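Local coordinates for protein caltubin, EF-hand (Lymnaea stagnalis, PDB 6VAN) that is an EF-hand protein from a pond snail that probably binds calcium through helix-loop-helix sites, occupied by strontium in this crystal, at residues W83-E97 with G131-S143. Sequence-based numbering, arbitrary orientation.
Sequences WFKLQDTNDDSFVTE and GKLSLDEFKTLYS. With SR (strontium ion), chain E; SR (strontium ion), chain F; SR (strontium ion), chain I; EDO (1,2-ethanediol), chain K.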
loop_
_atom_site.group_PDB
_atom_site.type_symbol
_atom_site.label_atom_id
_atom_site.label_comp_id
_atom_site.label_asym_id
_atom_site.label_seq_id
_atom_site.Cartn_x
_atom_site.Cartn_y
_atom_site.Cartn_z
ATOM N N TRP A 83 -3.426 1.464 4.033
ATOM C CA TRP A 83 -2.045 1.881 3.667
ATOM C C TRP A 83 -1.402 2.640 4.835
ATOM O O TRP A 83 -0.219 2.523 5.053
ATOM C CB TRP A 83 -2.061 2.714 2.389
ATOM C CG TRP A 83 -2.547 1.939 1.210
ATOM C CD1 TRP A 83 -3.677 2.164 0.489
ATOM C CD2 TRP A 83 -1.930 0.785 0.635
ATOM N NE1 TRP A 83 -3.818 1.212 -0.467
ATOM C CE2 TRP A 83 -2.769 0.345 -0.399
ATOM C CE3 TRP A 83 -0.775 0.062 0.931
ATOM C CZ2 TRP A 83 -2.439 -0.769 -1.186
ATOM C CZ3 TRP A 83 -0.455 -1.032 0.156
ATOM C CH2 TRP A 83 -1.272 -1.422 -0.893
ATOM N N PHE A 84 -2.186 3.435 5.553
ATOM C CA PHE A 84 -1.688 4.139 6.756
ATOM C C PHE A 84 -1.104 3.103 7.732
ATOM O O PHE A 84 0.049 3.228 8.178
ATOM C CB PHE A 84 -2.828 4.922 7.396
ATOM C CG PHE A 84 -2.415 5.727 8.609
ATOM C CD1 PHE A 84 -1.777 6.943 8.473
ATOM C CD2 PHE A 84 -2.667 5.249 9.897
ATOM C CE1 PHE A 84 -1.414 7.681 9.593
ATOM C CE2 PHE A 84 -2.289 5.991 11.008
ATOM C CZ PHE A 84 -1.657 7.198 10.848
ATOM N N LYS A 85 -1.887 2.074 8.059
ATOM C CA LYS A 85 -1.471 1.050 9.039
ATOM C C LYS A 85 -0.241 0.308 8.528
ATOM O O LYS A 85 0.645 -0.023 9.341
ATOM C CB LYS A 85 -2.629 0.114 9.358
ATOM C CG LYS A 85 -3.717 0.836 10.128
ATOM C CD LYS A 85 -4.683 -0.060 10.806
ATOM C CE LYS A 85 -5.514 -0.860 9.852
ATOM N NZ LYS A 85 -6.501 -1.675 10.608
ATOM N N LEU A 86 -0.161 0.026 7.241
ATOM C CA LEU A 86 1.024 -0.708 6.704
ATOM C C LEU A 86 2.284 0.164 6.773
ATOM O O LEU A 86 3.374 -0.400 6.816
ATOM C CB LEU A 86 0.716 -1.173 5.283
ATOM C CG LEU A 86 -0.332 -2.274 5.189
ATOM C CD1 LEU A 86 -0.545 -2.673 3.756
ATOM C CD2 LEU A 86 0.032 -3.485 6.038
ATOM N N GLN A 87 2.147 1.488 6.740
ATOM C CA GLN A 87 3.301 2.424 6.839
ATOM C C GLN A 87 3.624 2.755 8.295
ATOM O O GLN A 87 4.691 3.312 8.541
ATOM C CB GLN A 87 3.019 3.665 6.013
ATOM C CG GLN A 87 3.063 3.366 4.521
ATOM C CD GLN A 87 2.620 4.536 3.695
ATOM O OE1 GLN A 87 3.407 5.194 3.032
ATOM N NE2 GLN A 87 1.320 4.785 3.724
ATOM N N ASP A 88 2.721 2.430 9.203
ATOM C CA ASP A 88 2.885 2.712 10.650
ATOM C C ASP A 88 3.692 1.571 11.248
ATOM O O ASP A 88 3.111 0.652 11.861
ATOM C CB ASP A 88 1.525 2.907 11.300
ATOM C CG ASP A 88 1.624 3.186 12.778
ATOM O OD1 ASP A 88 2.770 3.424 13.280
ATOM O OD2 ASP A 88 0.567 3.112 13.428
ATOM N N THR A 89 4.990 1.585 11.016
ATOM C CA THR A 89 5.855 0.410 11.273
ATOM C C THR A 89 5.769 -0.018 12.745
ATOM O O THR A 89 5.798 -1.225 13.011
ATOM C CB THR A 89 7.286 0.694 10.827
ATOM O OG1 THR A 89 7.180 1.377 9.569
ATOM C CG2 THR A 89 8.079 -0.580 10.714
ATOM N N ASN A 90 5.619 0.917 13.679
ATOM C CA ASN A 90 5.604 0.594 15.129
ATOM C C ASN A 90 4.166 0.601 15.656
ATOM O O ASN A 90 4.029 0.486 16.862
ATOM C CB ASN A 90 6.511 1.519 15.936
ATOM C CG ASN A 90 5.992 2.928 16.071
ATOM O OD1 ASN A 90 5.099 3.350 15.329
ATOM N ND2 ASN A 90 6.545 3.681 17.013
ATOM N N ASP A 91 3.147 0.758 14.808
ATOM C CA ASP A 91 1.721 0.622 15.204
ATOM C C ASP A 91 1.402 1.606 16.328
ATOM O O ASP A 91 0.632 1.232 17.225
ATOM C CB ASP A 91 1.431 -0.819 15.665
ATOM C CG ASP A 91 1.695 -1.882 14.604
ATOM O OD1 ASP A 91 1.221 -1.710 13.454
ATOM O OD2 ASP A 91 2.362 -2.865 14.920
ATOM N N ASP A 92 1.895 2.833 16.278
ATOM C CA ASP A 92 1.571 3.861 17.302
ATOM C C ASP A 92 0.525 4.858 16.782
ATOM O O ASP A 92 0.298 5.855 17.453
ATOM C CB ASP A 92 2.817 4.586 17.833
ATOM C CG ASP A 92 3.468 5.577 16.876
ATOM O OD1 ASP A 92 3.098 5.602 15.671
ATOM O OD2 ASP A 92 4.406 6.273 17.315
ATOM N N SER A 93 -0.049 4.613 15.605
ATOM C CA SER A 93 -1.159 5.392 14.980
ATOM C C SER A 93 -0.668 6.751 14.445
ATOM O O SER A 93 -1.471 7.642 14.161
ATOM C CB SER A 93 -2.360 5.528 15.888
ATOM O OG SER A 93 -3.077 4.300 15.898
ATOM N N PHE A 94 0.622 6.867 14.177
ATOM C CA PHE A 94 1.209 7.992 13.412
ATOM C C PHE A 94 2.192 7.420 12.414
ATOM O O PHE A 94 2.787 6.399 12.708
ATOM C CB PHE A 94 1.972 8.978 14.298
ATOM C CG PHE A 94 1.144 9.649 15.352
ATOM C CD1 PHE A 94 0.303 10.696 15.015
ATOM C CD2 PHE A 94 1.195 9.218 16.673
ATOM C CE1 PHE A 94 -0.463 11.331 15.983
ATOM C CE2 PHE A 94 0.421 9.847 17.645
ATOM C CZ PHE A 94 -0.403 10.895 17.295
ATOM N N VAL A 95 2.299 8.051 11.244
ATOM C CA VAL A 95 3.386 7.715 10.284
ATOM C C VAL A 95 4.384 8.858 10.339
ATOM O O VAL A 95 4.039 9.971 9.960
ATOM C CB VAL A 95 2.861 7.396 8.866
ATOM C CG1 VAL A 95 2.063 6.098 8.890
ATOM C CG2 VAL A 95 2.040 8.514 8.221
ATOM N N THR A 96 5.587 8.581 10.814
ATOM C CA THR A 96 6.623 9.616 10.906
ATOM C C THR A 96 7.296 9.825 9.554
ATOM O O THR A 96 7.274 8.945 8.688
ATOM C CB THR A 96 7.708 9.249 11.911
ATOM O OG1 THR A 96 8.368 8.093 11.443
ATOM C CG2 THR A 96 7.192 8.972 13.298
ATOM N N GLU A 97 7.963 10.943 9.423
ATOM C CA GLU A 97 8.776 11.187 8.241
ATOM C C GLU A 97 9.703 9.998 8.045
ATOM O O GLU A 97 9.786 9.497 6.935
ATOM C CB GLU A 97 9.543 12.484 8.414
ATOM C CG GLU A 97 10.371 12.843 7.212
ATOM C CD GLU A 97 11.011 14.203 7.321
ATOM O OE1 GLU A 97 10.264 15.189 7.402
ATOM O OE2 GLU A 97 12.242 14.257 7.308
ATOM N N GLY A 131 6.116 16.496 12.594
ATOM C CA GLY A 131 7.020 15.557 11.911
ATOM C C GLY A 131 6.375 14.195 11.694
ATOM O O GLY A 131 7.072 13.228 11.398
ATOM N N LYS A 132 5.062 14.116 11.781
ATOM C CA LYS A 132 4.364 12.833 11.583
ATOM C C LYS A 132 2.927 13.122 11.180
ATOM O O LYS A 132 2.415 14.243 11.437
ATOM C CB LYS A 132 4.455 11.981 12.844
ATOM C CG LYS A 132 3.704 12.533 14.034
ATOM C CD LYS A 132 4.084 11.886 15.349
ATOM C CE LYS A 132 3.273 12.425 16.507
ATOM N NZ LYS A 132 3.718 11.833 17.797
ATOM N N LEU A 133 2.309 12.138 10.548
ATOM C CA LEU A 133 0.896 12.266 10.107
ATOM C C LEU A 133 -0.004 11.367 10.939
ATOM O O LEU A 133 0.284 10.185 11.102
ATOM C CB LEU A 133 0.763 11.891 8.641
ATOM C CG LEU A 133 1.646 12.664 7.663
ATOM C CD1 LEU A 133 1.419 12.178 6.245
ATOM C CD2 LEU A 133 1.474 14.169 7.766
ATOM N N SER A 134 -1.118 11.936 11.369
ATOM C CA SER A 134 -2.269 11.157 11.853
ATOM C C SER A 134 -3.021 10.600 10.657
ATOM O O SER A 134 -2.796 11.066 9.511
ATOM C CB SER A 134 -3.172 12.037 12.643
ATOM O OG SER A 134 -3.700 13.032 11.805
ATOM N N LEU A 135 -3.983 9.709 10.885
ATOM C CA LEU A 135 -4.833 9.235 9.785
ATOM C C LEU A 135 -5.527 10.432 9.149
ATOM O O LEU A 135 -5.680 10.482 7.915
ATOM C CB LEU A 135 -5.847 8.215 10.296
ATOM C CG LEU A 135 -6.853 7.723 9.271
ATOM C CD1 LEU A 135 -6.197 6.992 8.100
ATOM C CD2 LEU A 135 -7.886 6.851 9.952
ATOM N N ASP A 136 -5.991 11.374 9.961
ATOM C CA ASP A 136 -6.771 12.509 9.432
ATOM C C ASP A 136 -5.915 13.434 8.547
ATOM O O ASP A 136 -6.453 14.051 7.639
ATOM C CB ASP A 136 -7.457 13.256 10.567
ATOM C CG ASP A 136 -8.758 12.565 10.917
ATOM O OD1 ASP A 136 -9.649 12.515 10.040
ATOM O OD2 ASP A 136 -8.830 12.037 12.034
ATOM N N GLU A 137 -4.634 13.547 8.833
ATOM C CA GLU A 137 -3.715 14.282 7.944
ATOM C C GLU A 137 -3.430 13.431 6.698
ATOM O O GLU A 137 -3.516 13.947 5.560
ATOM C CB GLU A 137 -2.432 14.593 8.691
ATOM C CG GLU A 137 -2.589 15.664 9.764
ATOM C CD GLU A 137 -1.378 15.822 10.651
ATOM O OE1 GLU A 137 -0.723 14.809 10.991
ATOM O OE2 GLU A 137 -1.057 16.951 11.011
ATOM N N PHE A 138 -3.068 12.179 6.905
ATOM C CA PHE A 138 -2.692 11.271 5.806
ATOM C C PHE A 138 -3.788 11.209 4.741
ATOM O O PHE A 138 -3.521 11.248 3.527
ATOM C CB PHE A 138 -2.432 9.892 6.371
ATOM C CG PHE A 138 -2.090 8.849 5.356
ATOM C CD1 PHE A 138 -0.824 8.796 4.814
ATOM C CD2 PHE A 138 -3.010 7.906 4.972
ATOM C CE1 PHE A 138 -0.507 7.823 3.878
ATOM C CE2 PHE A 138 -2.683 6.925 4.058
ATOM C CZ PHE A 138 -1.424 6.879 3.526
ATOM N N LYS A 139 -5.041 11.118 5.153
ATOM C CA LYS A 139 -6.132 10.893 4.170
ATOM C C LYS A 139 -6.226 12.056 3.194
ATOM O O LYS A 139 -6.732 11.840 2.075
ATOM C CB LYS A 139 -7.478 10.698 4.882
ATOM C CG LYS A 139 -8.001 11.945 5.557
ATOM C CD LYS A 139 -9.261 11.742 6.371
ATOM C CE LYS A 139 -9.850 13.089 6.732
ATOM N NZ LYS A 139 -10.830 12.998 7.831
ATOM N N THR A 140 -5.762 13.238 3.565
ATOM C CA THR A 140 -5.877 14.408 2.682
ATOM C C THR A 140 -4.958 14.241 1.476
ATOM O O THR A 140 -5.168 14.947 0.468
ATOM C CB THR A 140 -5.539 15.729 3.374
ATOM O OG1 THR A 140 -4.157 15.820 3.685
ATOM C CG2 THR A 140 -6.352 15.960 4.627
ATOM N N LEU A 141 -3.992 13.328 1.522
ATOM C CA LEU A 141 -3.025 13.174 0.404
ATOM C C LEU A 141 -3.720 12.541 -0.793
ATOM O O LEU A 141 -3.138 12.563 -1.874
ATOM C CB LEU A 141 -1.848 12.346 0.881
ATOM C CG LEU A 141 -0.998 12.988 1.966
ATOM C CD1 LEU A 141 -0.020 11.972 2.532
ATOM C CD2 LEU A 141 -0.272 14.227 1.466
ATOM N N TYR A 142 -4.926 12.006 -0.616
ATOM C CA TYR A 142 -5.673 11.391 -1.725
ATOM C C TYR A 142 -6.484 12.411 -2.513
ATOM O O TYR A 142 -7.019 11.999 -3.541
ATOM C CB TYR A 142 -6.551 10.270 -1.194
ATOM C CG TYR A 142 -5.737 9.052 -0.863
ATOM C CD1 TYR A 142 -5.395 8.159 -1.848
ATOM C CD2 TYR A 142 -5.246 8.833 0.419
ATOM C CE1 TYR A 142 -4.620 7.042 -1.558
ATOM C CE2 TYR A 142 -4.495 7.719 0.731
ATOM C CZ TYR A 142 -4.186 6.814 -0.266
ATOM O OH TYR A 142 -3.397 5.736 0.027
ATOM N N SER A 143 -6.512 13.669 -2.119
ATOM C CA SER A 143 -7.327 14.694 -2.823
ATOM C C SER A 143 -6.564 16.008 -2.952
ATOM O O SER A 143 -7.095 17.063 -2.587
ATOM C CB SER A 143 -8.625 14.874 -2.112
ATOM O OG SER A 143 -8.412 15.438 -0.836
HETATM SR SR SR E . 4.495 5.032 13.756
HETATM SR SR SR F . 1.028 16.014 12.417
HETATM SR SR SR I . -8.365 18.020 -0.738
HETATM C C1 EDO K . -10.532 13.121 1.909
HETATM O O1 EDO K . -10.906 14.464 1.599
HETATM C C2 EDO K . -9.821 12.471 0.806
HETATM O O2 EDO K . -8.565 13.088 0.515
HETATM O O HOH W 1 4.598 9.164 17.653
HETATM O O HOH W 2 5.998 6.527 15.007
HETATM O O HOH W 3 -3.940 8.430 13.480
HETATM O O HOH W 4 -6.088 17.526 0.235
HETATM O O HOH W 5 0.473 14.545 14.389
HETATM O O HOH W 6 -1.388 16.179 13.949
HETATM O O HOH W 7 -8.940 16.598 1.724
#
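Val95 and Leu133 form the hydrogen-bonded pair of a short antiparallel ribbon, next to the non-hydrogen-bonded pair Thr96 and Lys132, a worked example of how two neighbouring metal loops are tied together. Val95 N reaches Leu133 O at 2.9 Å, and Leu133 N returns the bond to Val95 O at 2.8 Å; Glu97 N, bonded to Gly131 O, extends the ladder. Lys132 then runs back across Phe94. Its CB rests near Thr96 CA and Val95 O, CG comes alongside Phe94 CB and CD1, and CD meets Phe94 CB and CG. CE lies over the middle of the ring, 3.6 Å from the Phe94 centroid, a CH-pi contact, and NZ ends above the same face in a cation-pi interaction, 4.0 Å from that centroid. The chain can lie flat because CG sits between the backbone N and carbonyl carbon (chi1 67°) and everything beyond is extended. A water bonded to NZ also donates to Asp92 OD2, linking the lysine to the metal loop that holds Asp92. Replacing Phe94 with an alanine would probably leave the lysine tail without its aromatic floor and free to swing. Beyond the ribbon, Phe84 points its CE1 edge at Leu133 O (3.4 Å), with Val95 CG1 over one face and Leu135 over the other. Its CD1 also touches Phe138 CG at 3.7 Å, the two rings inclined at 57°, while Gln87 NE2, held by Trp83 O, approaches Phe138 CZ. Phe94 O and Lys132 O each bind a strontium ion, in loops completed by Glu99 and Glu137; Ser134 and Glu137 form a capping box starting helix 135-138. Backbone ligands beside a two-stranded ribbon, with aromatic helix residues packed beneath, are characteristic of a paired EF-hand domain.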